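Local coordinates for protein piwi (Drosophila melanogaster, PDB 6KR6) that binds piRNAs of 24 to 30 nucleotides and, in complex with them, represses transposable elements by directing their methylation and silencing, at residues M99-N104 with Y143-K148; P202-S207 with T219-K224; K642-I647 with T676-V681; V648-G653 with I691-S696. All coordinates share one frame; numbering follows the deposited sequence.

Contact 1: M99-N104 with Y143-K148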
loop_
_atom_site.group_PDB
_atom_site.type_symbol
_atom_site.label_atom_id
_atom_site.label_comp_id
_atom_site.label_asym_id
_atom_site.label_seq_id
_atom_site.Cartn_x
_atom_site.Cartn_y
_atom_site.Cartn_z
ATOM N N MET A 99 31.879 -27.699 1.580
ATOM C CA MET A 99 32.086 -26.340 1.093
ATOM C C MET A 99 33.541 -25.923 1.243
ATOM O O MET A 99 34.127 -25.348 0.320
ATOM C CB MET A 99 31.168 -25.370 1.836
ATOM C CG MET A 99 29.690 -25.671 1.663
ATOM S SD MET A 99 28.640 -24.423 2.422
ATOM C CE MET A 99 29.217 -22.951 1.578
ATOM N N GLY A 100 34.145 -26.220 2.394
ATOM C CA GLY A 100 35.563 -25.928 2.568
ATOM C C GLY A 100 36.448 -26.726 1.624
ATOM O O GLY A 100 37.426 -26.204 1.072
ATOM N N VAL A 101 36.110 -28.002 1.419
ATOM C CA VAL A 101 36.904 -28.861 0.547
ATOM C C VAL A 101 36.876 -28.339 -0.884
ATOM O O VAL A 101 37.898 -28.346 -1.582
ATOM C CB VAL A 101 36.402 -30.315 0.639
ATOM C CG1 VAL A 101 36.849 -31.120 -0.568
ATOM C CG2 VAL A 101 36.903 -30.959 1.922
ATOM N N LEU A 102 35.714 -27.869 -1.343
ATOM C CA LEU A 102 35.658 -27.281 -2.677
ATOM C C LEU A 102 36.348 -25.920 -2.704
ATOM O O LEU A 102 36.982 -25.561 -3.703
ATOM C CB LEU A 102 34.208 -27.166 -3.154
ATOM C CG LEU A 102 33.942 -27.625 -4.595
ATOM C CD1 LEU A 102 32.503 -27.352 -4.987
ATOM C CD2 LEU A 102 34.892 -26.970 -5.587
ATOM N N SER A 103 36.245 -25.153 -1.613
ATOM C CA SER A 103 36.945 -23.875 -1.525
ATOM C C SER A 103 38.452 -24.038 -1.636
ATOM O O SER A 103 39.144 -23.085 -2.014
ATOM C CB SER A 103 36.596 -23.174 -0.211
ATOM O OG SER A 103 37.220 -23.818 0.886
ATOM N N ASN A 104 38.971 -25.219 -1.289
ATOM C CA ASN A 104 40.396 -25.500 -1.467
ATOM C C ASN A 104 40.890 -25.228 -2.886
ATOM O O ASN A 104 42.082 -24.964 -3.073
ATOM C CB ASN A 104 40.689 -26.957 -1.107
ATOM C CG ASN A 104 41.567 -27.090 0.119
ATOM O OD1 ASN A 104 41.101 -27.476 1.190
ATOM N ND2 ASN A 104 42.848 -26.778 -0.035
ATOM N N TYR A 143 41.001 -36.877 -1.713
ATOM C CA TYR A 143 39.614 -36.722 -2.117
ATOM C C TYR A 143 39.543 -36.455 -3.615
ATOM O O TYR A 143 40.410 -35.775 -4.181
ATOM C CB TYR A 143 38.918 -35.595 -1.341
ATOM C CG TYR A 143 39.507 -34.211 -1.532
ATOM C CD1 TYR A 143 39.180 -33.440 -2.640
ATOM C CD2 TYR A 143 40.365 -33.664 -0.589
ATOM C CE1 TYR A 143 39.710 -32.178 -2.816
ATOM C CE2 TYR A 143 40.896 -32.399 -0.756
ATOM C CZ TYR A 143 40.565 -31.662 -1.870
ATOM O OH TYR A 143 41.092 -30.403 -2.038
ATOM N N LYS A 144 38.508 -37.007 -4.246
ATOM C CA LYS A 144 38.244 -36.847 -5.674
ATOM C C LYS A 144 36.862 -36.220 -5.830
ATOM O O LYS A 144 35.841 -36.904 -5.696
ATOM C CB LYS A 144 38.340 -38.185 -6.403
ATOM N N ILE A 145 36.836 -34.924 -6.112
ATOM C CA ILE A 145 35.587 -34.190 -6.291
ATOM C C ILE A 145 35.104 -34.390 -7.722
ATOM O O ILE A 145 35.813 -34.059 -8.680
ATOM C CB ILE A 145 35.772 -32.700 -5.979
ATOM C CG1 ILE A 145 36.521 -32.508 -4.661
ATOM C CG2 ILE A 145 34.436 -32.000 -5.925
ATOM C CD1 ILE A 145 36.718 -31.055 -4.291
ATOM N N SER A 146 33.896 -34.925 -7.869
ATOM C CA SER A 146 33.286 -35.156 -9.175
ATOM C C SER A 146 32.294 -34.028 -9.440
ATOM O O SER A 146 31.178 -34.035 -8.916
ATOM C CB SER A 146 32.607 -36.521 -9.221
ATOM O OG SER A 146 31.940 -36.718 -10.456
ATOM N N ILE A 147 32.702 -33.061 -10.258
ATOM C CA ILE A 147 31.865 -31.914 -10.594
ATOM C C ILE A 147 31.150 -32.240 -11.901
ATOM O O ILE A 147 31.705 -32.068 -12.988
ATOM C CB ILE A 147 32.686 -30.628 -10.700
ATOM C CG1 ILE A 147 33.368 -30.320 -9.366
ATOM C CG2 ILE A 147 31.808 -29.466 -11.127
ATOM C CD1 ILE A 147 34.124 -29.003 -9.350
ATOM N N LYS A 148 29.911 -32.711 -11.795
ATOM C CA LYS A 148 29.134 -33.120 -12.959
ATOM C C LYS A 148 28.379 -31.928 -13.532
ATOM O O LYS A 148 27.678 -31.219 -12.803
ATOM C CB LYS A 148 28.157 -34.237 -12.589
#

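Contact 2: P202-S207 with T219-K224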
loop_
_atom_site.group_PDB
_atom_site.type_symbol
_atom_site.label_atom_id
_atom_site.label_comp_id
_atom_site.label_asym_id
_atom_site.label_seq_id
_atom_site.Cartn_x
_atom_site.Cartn_y
_atom_site.Cartn_z
ATOM N N PRO A 202 16.774 4.268 9.522
ATOM C CA PRO A 202 16.797 4.463 8.071
ATOM C C PRO A 202 17.348 3.232 7.371
ATOM O O PRO A 202 18.062 2.413 7.953
ATOM C CB PRO A 202 17.727 5.666 7.892
ATOM C CG PRO A 202 18.660 5.571 9.056
ATOM C CD PRO A 202 17.839 5.027 10.200
ATOM N N GLY A 203 17.003 3.110 6.095
ATOM C CA GLY A 203 17.464 1.967 5.336
ATOM C C GLY A 203 17.091 2.100 3.878
ATOM O O GLY A 203 16.474 3.079 3.451
ATOM N N TYR A 204 17.461 1.073 3.122
ATOM C CA TYR A 204 17.304 1.054 1.677
ATOM C C TYR A 204 16.578 -0.214 1.257
ATOM O O TYR A 204 16.997 -1.323 1.609
ATOM C CB TYR A 204 18.667 1.153 0.984
ATOM C CG TYR A 204 19.443 2.395 1.363
ATOM C CD1 TYR A 204 19.268 3.585 0.670
ATOM C CD2 TYR A 204 20.343 2.380 2.420
ATOM C CE1 TYR A 204 19.969 4.722 1.016
ATOM C CE2 TYR A 204 21.049 3.514 2.772
ATOM C CZ TYR A 204 20.859 4.681 2.066
ATOM O OH TYR A 204 21.561 5.814 2.412
ATOM N N GLU A 205 15.482 -0.040 0.526
ATOM C CA GLU A 205 14.750 -1.136 -0.086
ATOM C C GLU A 205 15.303 -1.384 -1.482
ATOM O O GLU A 205 15.541 -0.441 -2.242
ATOM C CB GLU A 205 13.257 -0.811 -0.154
ATOM C CG GLU A 205 12.378 -1.945 -0.642
ATOM C CD GLU A 205 10.906 -1.576 -0.633
ATOM O OE1 GLU A 205 10.169 -2.044 -1.523
ATOM O OE2 GLU A 205 10.488 -0.814 0.264
ATOM N N THR A 206 15.502 -2.657 -1.814
ATOM C CA THR A 206 16.212 -3.050 -3.020
ATOM C C THR A 206 15.330 -3.931 -3.896
ATOM O O THR A 206 14.510 -4.708 -3.396
ATOM C CB THR A 206 17.504 -3.798 -2.666
ATOM O OG1 THR A 206 18.038 -3.276 -1.444
ATOM C CG2 THR A 206 18.532 -3.620 -3.756
ATOM N N SER A 207 15.502 -3.802 -5.211
ATOM C CA SER A 207 14.765 -4.636 -6.153
ATOM C C SER A 207 15.592 -4.821 -7.417
ATOM O O SER A 207 16.511 -4.050 -7.701
ATOM C CB SER A 207 13.392 -4.036 -6.484
ATOM O OG SER A 207 13.514 -2.725 -7.004
ATOM N N THR A 219 17.005 1.029 -5.964
ATOM C CA THR A 219 16.975 1.265 -4.529
ATOM C C THR A 219 15.983 2.377 -4.211
ATOM O O THR A 219 15.651 3.208 -5.059
ATOM C CB THR A 219 18.362 1.638 -3.987
ATOM O OG1 THR A 219 19.367 1.260 -4.936
ATOM C CG2 THR A 219 18.626 0.926 -2.672
ATOM N N GLU A 220 15.514 2.378 -2.965
ATOM C CA GLU A 220 14.548 3.365 -2.500
ATOM C C GLU A 220 14.749 3.589 -1.006
ATOM O O GLU A 220 15.163 2.682 -0.282
ATOM C CB GLU A 220 13.112 2.911 -2.812
ATOM C CG GLU A 220 12.009 3.495 -1.929
ATOM C CD GLU A 220 11.686 4.947 -2.241
ATOM O OE1 GLU A 220 12.322 5.528 -3.146
ATOM O OE2 GLU A 220 10.787 5.507 -1.577
ATOM N N ILE A 221 14.475 4.814 -0.555
ATOM C CA ILE A 221 14.594 5.129 0.865
ATOM C C ILE A 221 13.479 4.433 1.641
ATOM O O ILE A 221 12.352 4.275 1.152
ATOM C CB ILE A 221 14.559 6.654 1.075
ATOM C CG1 ILE A 221 15.636 7.328 0.221
ATOM C CG2 ILE A 221 14.741 7.010 2.539
ATOM C CD1 ILE A 221 17.033 6.799 0.473
ATOM N N THR A 222 13.792 4.000 2.863
ATOM C CA THR A 222 12.828 3.291 3.693
ATOM C C THR A 222 13.139 3.571 5.156
ATOM O O THR A 222 14.280 3.869 5.518
ATOM C CB THR A 222 12.851 1.781 3.401
ATOM O OG1 THR A 222 12.699 1.567 1.992
ATOM C CG2 THR A 222 11.722 1.059 4.123
ATOM N N HIS A 223 12.108 3.482 5.994
ATOM C CA HIS A 223 12.204 3.812 7.410
ATOM C C HIS A 223 11.453 2.757 8.207
ATOM O O HIS A 223 10.247 2.576 8.013
ATOM C CB HIS A 223 11.629 5.206 7.683
ATOM C CG HIS A 223 10.371 5.492 6.927
ATOM N ND1 HIS A 223 10.354 5.691 5.562
ATOM C CD2 HIS A 223 9.085 5.605 7.337
ATOM C CE1 HIS A 223 9.113 5.910 5.165
ATOM N NE2 HIS A 223 8.324 5.868 6.224
ATOM N N LYS A 224 12.159 2.061 9.096
ATOM C CA LYS A 224 11.556 1.039 9.942
ATOM C C LYS A 224 11.368 1.605 11.344
ATOM O O LYS A 224 12.345 1.973 12.003
ATOM C CB LYS A 224 12.421 -0.221 9.982
#

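Contact 3: K642-I647 with T676-V681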
loop_
_atom_site.group_PDB
_atom_site.type_symbol
_atom_site.label_atom_id
_atom_site.label_comp_id
_atom_site.label_asym_id
_atom_site.label_seq_id
_atom_site.Cartn_x
_atom_site.Cartn_y
_atom_site.Cartn_z
ATOM N N LYS A 642 -31.275 -4.312 -18.028
ATOM C CA LYS A 642 -30.268 -5.121 -18.704
ATOM C C LYS A 642 -29.008 -5.136 -17.853
ATOM O O LYS A 642 -28.760 -4.217 -17.067
ATOM C CB LYS A 642 -29.961 -4.591 -20.111
ATOM C CG LYS A 642 -29.444 -3.157 -20.155
ATOM C CD LYS A 642 -29.340 -2.663 -21.592
ATOM C CE LYS A 642 -29.082 -1.163 -21.663
ATOM N NZ LYS A 642 -27.635 -0.825 -21.540
ATOM N N LEU A 643 -28.220 -6.195 -18.016
ATOM C CA LEU A 643 -26.939 -6.320 -17.339
ATOM C C LEU A 643 -25.858 -5.563 -18.106
ATOM O O LEU A 643 -26.023 -5.259 -19.290
ATOM C CB LEU A 643 -26.564 -7.794 -17.203
ATOM C CG LEU A 643 -27.422 -8.634 -16.255
ATOM C CD1 LEU A 643 -26.891 -10.055 -16.164
ATOM C CD2 LEU A 643 -27.476 -7.991 -14.881
ATOM N N PRO A 644 -24.740 -5.235 -17.457
ATOM C CA PRO A 644 -23.686 -4.494 -18.160
ATOM C C PRO A 644 -22.938 -5.374 -19.148
ATOM O O PRO A 644 -22.757 -6.576 -18.938
ATOM C CB PRO A 644 -22.768 -4.021 -17.027
ATOM C CG PRO A 644 -22.975 -5.012 -15.943
ATOM C CD PRO A 644 -24.407 -5.450 -16.036
ATOM N N SER A 645 -22.495 -4.751 -20.244
ATOM C CA SER A 645 -21.781 -5.483 -21.286
ATOM C C SER A 645 -20.300 -5.629 -20.957
ATOM O O SER A 645 -19.694 -6.666 -21.257
ATOM C CB SER A 645 -21.957 -4.783 -22.635
ATOM O OG SER A 645 -23.329 -4.650 -22.969
ATOM N N ARG A 646 -19.701 -4.605 -20.350
ATOM C CA ARG A 646 -18.299 -4.623 -19.958
ATOM C C ARG A 646 -18.187 -4.288 -18.477
ATOM O O ARG A 646 -18.993 -3.525 -17.936
ATOM C CB ARG A 646 -17.470 -3.621 -20.780
ATOM C CG ARG A 646 -17.932 -3.451 -22.220
ATOM C CD ARG A 646 -17.243 -2.266 -22.881
ATOM N NE ARG A 646 -17.961 -1.797 -24.064
ATOM C CZ ARG A 646 -17.668 -2.150 -25.310
ATOM N NH1 ARG A 646 -16.662 -2.980 -25.547
ATOM N NH2 ARG A 646 -18.381 -1.671 -26.321
ATOM N N ILE A 647 -17.181 -4.867 -17.822
ATOM C CA ILE A 647 -16.928 -4.640 -16.404
ATOM C C ILE A 647 -15.434 -4.433 -16.205
ATOM O O ILE A 647 -14.626 -5.264 -16.636
ATOM C CB ILE A 647 -17.428 -5.811 -15.532
ATOM C CG1 ILE A 647 -18.944 -5.975 -15.659
ATOM C CG2 ILE A 647 -17.054 -5.589 -14.076
ATOM C CD1 ILE A 647 -19.530 -6.972 -14.679
ATOM N N THR A 676 -22.311 -17.811 -14.200
ATOM C CA THR A 676 -23.559 -18.264 -13.588
ATOM C C THR A 676 -24.629 -17.171 -13.606
ATOM O O THR A 676 -25.786 -17.419 -13.975
ATOM C CB THR A 676 -23.291 -18.736 -12.158
ATOM O OG1 THR A 676 -22.452 -19.898 -12.187
ATOM C CG2 THR A 676 -24.594 -19.077 -11.449
ATOM N N GLU A 677 -24.263 -15.952 -13.200
ATOM C CA GLU A 677 -25.247 -14.878 -13.115
ATOM C C GLU A 677 -25.789 -14.505 -14.488
ATOM O O GLU A 677 -26.989 -14.242 -14.634
ATOM C CB GLU A 677 -24.641 -13.655 -12.429
ATOM C CG GLU A 677 -24.775 -13.669 -10.917
ATOM C CD GLU A 677 -26.196 -13.431 -10.441
ATOM O OE1 GLU A 677 -27.039 -12.993 -11.253
ATOM O OE2 GLU A 677 -26.471 -13.681 -9.249
ATOM N N TYR A 678 -24.930 -14.474 -15.508
ATOM C CA TYR A 678 -25.425 -14.180 -16.849
ATOM C C TYR A 678 -26.191 -15.359 -17.436
ATOM O O TYR A 678 -27.064 -15.162 -18.288
ATOM C CB TYR A 678 -24.269 -13.768 -17.757
ATOM C CG TYR A 678 -23.888 -12.312 -17.605
ATOM C CD1 TYR A 678 -24.166 -11.392 -18.610
ATOM C CD2 TYR A 678 -23.271 -11.851 -16.448
ATOM C CE1 TYR A 678 -23.826 -10.060 -18.473
ATOM C CE2 TYR A 678 -22.930 -10.519 -16.300
ATOM C CZ TYR A 678 -23.208 -9.628 -17.316
ATOM O OH TYR A 678 -22.869 -8.300 -17.176
ATOM N N ALA A 679 -25.893 -16.583 -16.988
ATOM C CA ALA A 679 -26.681 -17.736 -17.409
ATOM C C ALA A 679 -28.074 -17.712 -16.795
ATOM O O ALA A 679 -29.010 -18.286 -17.366
ATOM C CB ALA A 679 -25.953 -19.030 -17.044
ATOM N N ARG A 680 -28.222 -17.086 -15.623
ATOM C CA ARG A 680 -29.557 -16.871 -15.069
ATOM C C ARG A 680 -30.431 -16.134 -16.068
ATOM O O ARG A 680 -31.606 -16.462 -16.257
ATOM C CB ARG A 680 -29.467 -16.081 -13.763
ATOM C CG ARG A 680 -29.153 -16.926 -12.544
ATOM C CD ARG A 680 -29.408 -16.149 -11.277
ATOM N NE ARG A 680 -29.287 -17.009 -10.111
ATOM C CZ ARG A 680 -28.134 -17.293 -9.519
ATOM N NH1 ARG A 680 -27.003 -16.774 -9.980
ATOM N NH2 ARG A 680 -28.113 -18.095 -8.465
ATOM N N VAL A 681 -29.863 -15.130 -16.726
ATOM C CA VAL A 681 -30.527 -14.446 -17.830
ATOM C C VAL A 681 -30.236 -15.108 -19.178
ATOM O O VAL A 681 -30.489 -14.494 -20.226
ATOM C CB VAL A 681 -30.137 -12.949 -17.853
ATOM C CG1 VAL A 681 -31.237 -12.085 -18.460
ATOM C CG2 VAL A 681 -29.827 -12.420 -16.440
#

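Contact 4: V648-G653 with I691-S696. With ZN (zinc ion), chain N; HG (mercury (II) ion), chain G.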
loop_
_atom_site.group_PDB
_atom_site.type_symbol
_atom_site.label_atom_id
_atom_site.label_comp_id
_atom_site.label_asym_id
_atom_site.label_seq_id
_atom_site.Cartn_x
_atom_site.Cartn_y
_atom_site.Cartn_z
ATOM N N VAL A 648 -15.071 -3.333 -15.547
ATOM C CA VAL A 648 -13.691 -3.043 -15.172
ATOM C C VAL A 648 -13.623 -3.058 -13.651
ATOM O O VAL A 648 -14.187 -2.181 -12.984
ATOM C CB VAL A 648 -13.207 -1.703 -15.741
ATOM C CG1 VAL A 648 -11.793 -1.408 -15.268
ATOM C CG2 VAL A 648 -13.266 -1.722 -17.260
ATOM N N PHE A 649 -12.934 -4.054 -13.104
ATOM C CA PHE A 649 -12.838 -4.273 -11.667
ATOM C C PHE A 649 -11.478 -3.779 -11.188
ATOM O O PHE A 649 -10.443 -4.272 -11.645
ATOM C CB PHE A 649 -13.016 -5.758 -11.351
ATOM C CG PHE A 649 -13.223 -6.063 -9.892
ATOM C CD1 PHE A 649 -12.161 -6.054 -9.007
ATOM C CD2 PHE A 649 -14.478 -6.397 -9.414
ATOM C CE1 PHE A 649 -12.350 -6.346 -7.669
ATOM C CE2 PHE A 649 -14.671 -6.694 -8.076
ATOM C CZ PHE A 649 -13.606 -6.667 -7.204
ATOM N N TYR A 650 -11.482 -2.812 -10.272
ATOM C CA TYR A 650 -10.258 -2.278 -9.680
ATOM C C TYR A 650 -10.119 -2.817 -8.263
ATOM O O TYR A 650 -11.012 -2.626 -7.430
ATOM C CB TYR A 650 -10.262 -0.748 -9.685
ATOM C CG TYR A 650 -10.072 -0.148 -11.059
ATOM C CD1 TYR A 650 -8.896 -0.351 -11.769
ATOM C CD2 TYR A 650 -11.063 0.627 -11.641
ATOM C CE1 TYR A 650 -8.716 0.198 -13.026
ATOM C CE2 TYR A 650 -10.893 1.181 -12.896
ATOM C CZ TYR A 650 -9.718 0.962 -13.584
ATOM O OH TYR A 650 -9.547 1.512 -14.834
ATOM N N ARG A 651 -8.999 -3.486 -7.996
ATOM C CA ARG A 651 -8.767 -4.194 -6.744
ATOM C C ARG A 651 -7.624 -3.537 -5.981
ATOM O O ARG A 651 -6.548 -3.308 -6.545
ATOM C CB ARG A 651 -8.456 -5.668 -7.016
ATOM C CG ARG A 651 -8.347 -6.541 -5.779
ATOM C CD ARG A 651 -9.612 -6.490 -4.940
ATOM N NE ARG A 651 -9.736 -7.663 -4.079
ATOM C CZ ARG A 651 -9.082 -7.827 -2.933
ATOM N NH1 ARG A 651 -9.261 -8.927 -2.216
ATOM N NH2 ARG A 651 -8.244 -6.892 -2.506
ATOM N N ASP A 652 -7.856 -3.245 -4.703
ATOM C CA ASP A 652 -6.864 -2.612 -3.839
ATOM C C ASP A 652 -6.211 -3.696 -2.986
ATOM O O ASP A 652 -6.867 -4.300 -2.131
ATOM C CB ASP A 652 -7.514 -1.532 -2.974
ATOM C CG ASP A 652 -6.507 -0.743 -2.146
ATOM O OD1 ASP A 652 -5.888 -1.325 -1.227
ATOM O OD2 ASP A 652 -6.341 0.468 -2.410
ATOM N N GLY A 653 -4.926 -3.944 -3.223
ATOM C CA GLY A 653 -4.209 -4.966 -2.485
ATOM C C GLY A 653 -2.740 -5.067 -2.844
ATOM O O GLY A 653 -2.141 -4.095 -3.313
ATOM N N ILE A 691 -8.070 -5.647 -12.590
ATOM C CA ILE A 691 -6.840 -4.887 -12.403
ATOM C C ILE A 691 -6.582 -4.733 -10.912
ATOM O O ILE A 691 -7.482 -4.345 -10.158
ATOM C CB ILE A 691 -6.919 -3.512 -13.087
ATOM C CG1 ILE A 691 -7.368 -3.669 -14.539
ATOM C CG2 ILE A 691 -5.578 -2.805 -13.023
ATOM C CD1 ILE A 691 -7.597 -2.355 -15.234
ATOM N N VAL A 692 -5.356 -5.029 -10.493
ATOM C CA VAL A 692 -4.933 -4.861 -9.108
ATOM C C VAL A 692 -4.197 -3.533 -9.001
ATOM O O VAL A 692 -3.201 -3.308 -9.699
ATOM C CB VAL A 692 -4.047 -6.026 -8.645
ATOM C CG1 VAL A 692 -3.674 -5.849 -7.185
ATOM C CG2 VAL A 692 -4.759 -7.352 -8.863
ATOM N N VAL A 693 -4.684 -2.656 -8.128
ATOM C CA VAL A 693 -4.158 -1.303 -7.983
ATOM C C VAL A 693 -3.249 -1.266 -6.761
ATOM O O VAL A 693 -3.694 -1.533 -5.638
ATOM C CB VAL A 693 -5.294 -0.276 -7.862
ATOM C CG1 VAL A 693 -4.746 1.068 -7.421
ATOM C CG2 VAL A 693 -6.031 -0.149 -9.185
ATOM N N THR A 694 -1.978 -0.924 -6.977
ATOM C CA THR A 694 -0.974 -0.912 -5.919
ATOM C C THR A 694 -0.217 0.407 -5.943
ATOM O O THR A 694 0.292 0.816 -6.991
ATOM C CB THR A 694 0.011 -2.077 -6.077
ATOM O OG1 THR A 694 -0.685 -3.323 -5.935
ATOM C CG2 THR A 694 1.109 -1.997 -5.028
ATOM N N ARG A 695 -0.133 1.062 -4.786
ATOM C CA ARG A 695 0.649 2.288 -4.639
ATOM C C ARG A 695 2.093 1.885 -4.379
ATOM O O ARG A 695 2.493 1.613 -3.246
ATOM C CB ARG A 695 0.097 3.153 -3.513
ATOM N N SER A 696 2.886 1.847 -5.447
ATOM C CA SER A 696 4.252 1.337 -5.382
ATOM C C SER A 696 5.174 2.456 -4.918
ATOM O O SER A 696 5.710 3.225 -5.716
ATOM C CB SER A 696 4.680 0.783 -6.734
ATOM O OG SER A 696 5.834 -0.033 -6.610
HETATM ZN ZN ZN N . -6.851 -0.951 0.492
HETATM HG HG HG G . -8.191 2.192 -3.523
#

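Contact 1: M99-N104 with Y143-K148
Y143 opens the strand 143-148 side of the contact with its ring lying against V101 of helix 99-103. The V101 CG1 methyl, anti to the backbone N (chi1 160°), sits over the centre of the ring, and the CH-pi contact is close to perpendicular, 13° from the ring normal, with CG1 3.8 Å from the ring centroid. The two side chains run past each other in opposite directions. At the far end of the ring Y143 OH comes within 3.6 Å of N104 CB. An alanine in place of Y143 would probably leave V101 CG1 and N104 CB without the ring and hydroxyl they pack on, opening a gap between helix and sheet.

Two residues on, I145 reaches across with CD1, which lies 3.7 Å from V101 CG1, so one valine methyl is shared by the tyrosine face and the isoleucine tip. I145 CD1 also touches the L102 backbone, with L102 CA at 4.2 Å. I147 makes the last touch, its CD1 4.3 Å from L102 CD2. No hydrogen bond crosses; apolar packing dominates, with the Y143 hydroxyl resting on the N104 side chain.

V86 and F88 of strand 82-88 also pack against I145, and F115 covers L102. The helix axis crosses the strand at 90° and 10.4 Å, and the side chains of Y143, I145 and I147 all point to it: a helix laid across one face of the five-stranded antiparallel sheet of the Piwi N-terminal domain.

Contact 2: P202-S207 with T219-K224
The ring of Y204 meets I221 obliquely, with Y204 CE1 3.6 Å from I221 CD1. The two side chains lie side by side and point the same way, each with its CG or CG1 beside the backbone N (chi1 -58° for Y204, -55° for I221). T219 CG2 packs near the root of the ring, 3.7 Å from Y204 CB, and F372 of helix 362-378 stacks on the ring from outside the two strands.

This is the body of a beta hairpin, strands 198-210 and 215-227, here antiparallel and twisted, the two segments running at 137°. G203 with T222 and E205 with E220 are the hydrogen-bonded pairs; Y204 with I221 is the non-hydrogen-bonded pair between them. The E205 and E220 backbones bond in both directions, E205 N to E220 O at 2.9 Å being the straightest, whereas G203 N to T222 O is weak.

On the face carrying E205 and T222, T222 OG1 lies 3.3 Å from E205 CB. E205 runs out extended past CG. E220, on the same face, bends at chi2 and leads away, its OE2 forming salt bridges with R700 and R365.

Contact 3: K642-I647 with T676-V681
Y678 OH donates a hydrogen bond to the backbone oxygen of P644, which lies at the edge of the ring and in its plane. The modelled separation of Y678 OH and P644 O, 2.5 Å, is doubtfully short at this resolution. The hydroxyl also nears the proline ring, Y678 OH lying 3.4 Å from P644 CD.

L643 covers one ring face. Its CD1 stands over the ring centre, 3.7 Å from the Y678 centroid and 5° off the normal, a CH-pi contact made as the side chains pass in opposite directions. The same methyl meets V681 tip to tip, L643 CD1 being 3.8 Å from V681 CG2. In Y678, CG sits beside the backbone N (chi1 -82°), and the ring reaches from helix 676-680 to the turn before strand 646-647. A phenylalanine in place of Y678 would probably keep the leucine contact but leave P644 O without this donor.

L683 and P686 also touch Y678, while P644 packs on helix 625-640. One aromatic side chain thus combines apolar packing over its face with a polar tie at its rim, joining the end of helix 659-680 to the loop that enters strand 646-652 of the Piwi domain.

Contact 4: V648-G653 with I691-S696
Strands 648-652 and 691-695 are parallel neighbours in the RNase H-like core of the Piwi domain, and the first carries D652, an active-site residue by similarity, at its end. Three backbone bonds join them in the manner of a parallel strand pair: I691 N to F649 O at 2.9 Å, R651 N to I691 O at 2.8 Å, and V693 N to R651 O. Past the strand end, T694 OG1 donates to G653 O at 3.1 Å from above the carbonyl plane, a side-chain bond to the residue after D652.

Y650 lies beside I691 and points the same way, its CE1 3.6 Å from I691 CD1; V693 CG2 approaches Y650 CD1 at 3.9 Å. Both valine and isoleucine touch the ring obliquely, and Y650 OH bonds to T761 of helix 754-764. On the other face R651 is bent at chi2, and its NH1 forms a salt bridge with E666 of helix 659-680.

D652 has CG anti to the backbone N (chi1 -175°), and the carboxylate splits between two metals: OD1 binds zinc at 2.0 Å and OD2 binds mercury at 2.8 Å. D581 also binds that zinc, and C781 the mercury.

Strand 575-584 borders 646-652, strand 741-745 borders 687-695, and M757 and L760 of helix 754-764 pack on I691 and V648.

Contacts 3 and 4 share strand 646-652: 642-647 runs directly into 648-653, and the segments of the two contacts alternate along the chain, helix 659-680 leading on to strand 687-695. Contacts 1 and 4 are buried, contacts 2 and 3 partly so. Contact 4 is built on backbone bonds and holds the metal-bound aspartate; contact 3 depends on one tyrosine. Contact 2 is also a strand pair, but antiparallel, its nearest atoms about 7 Å from contact 4. Contact 1 stands apart, centre about 50 Å from that of contact 4, in the N-terminal domain: mainly apolar and with no hydrogen bond across it. Only contact 4 holds an active-site or metal-binding residue.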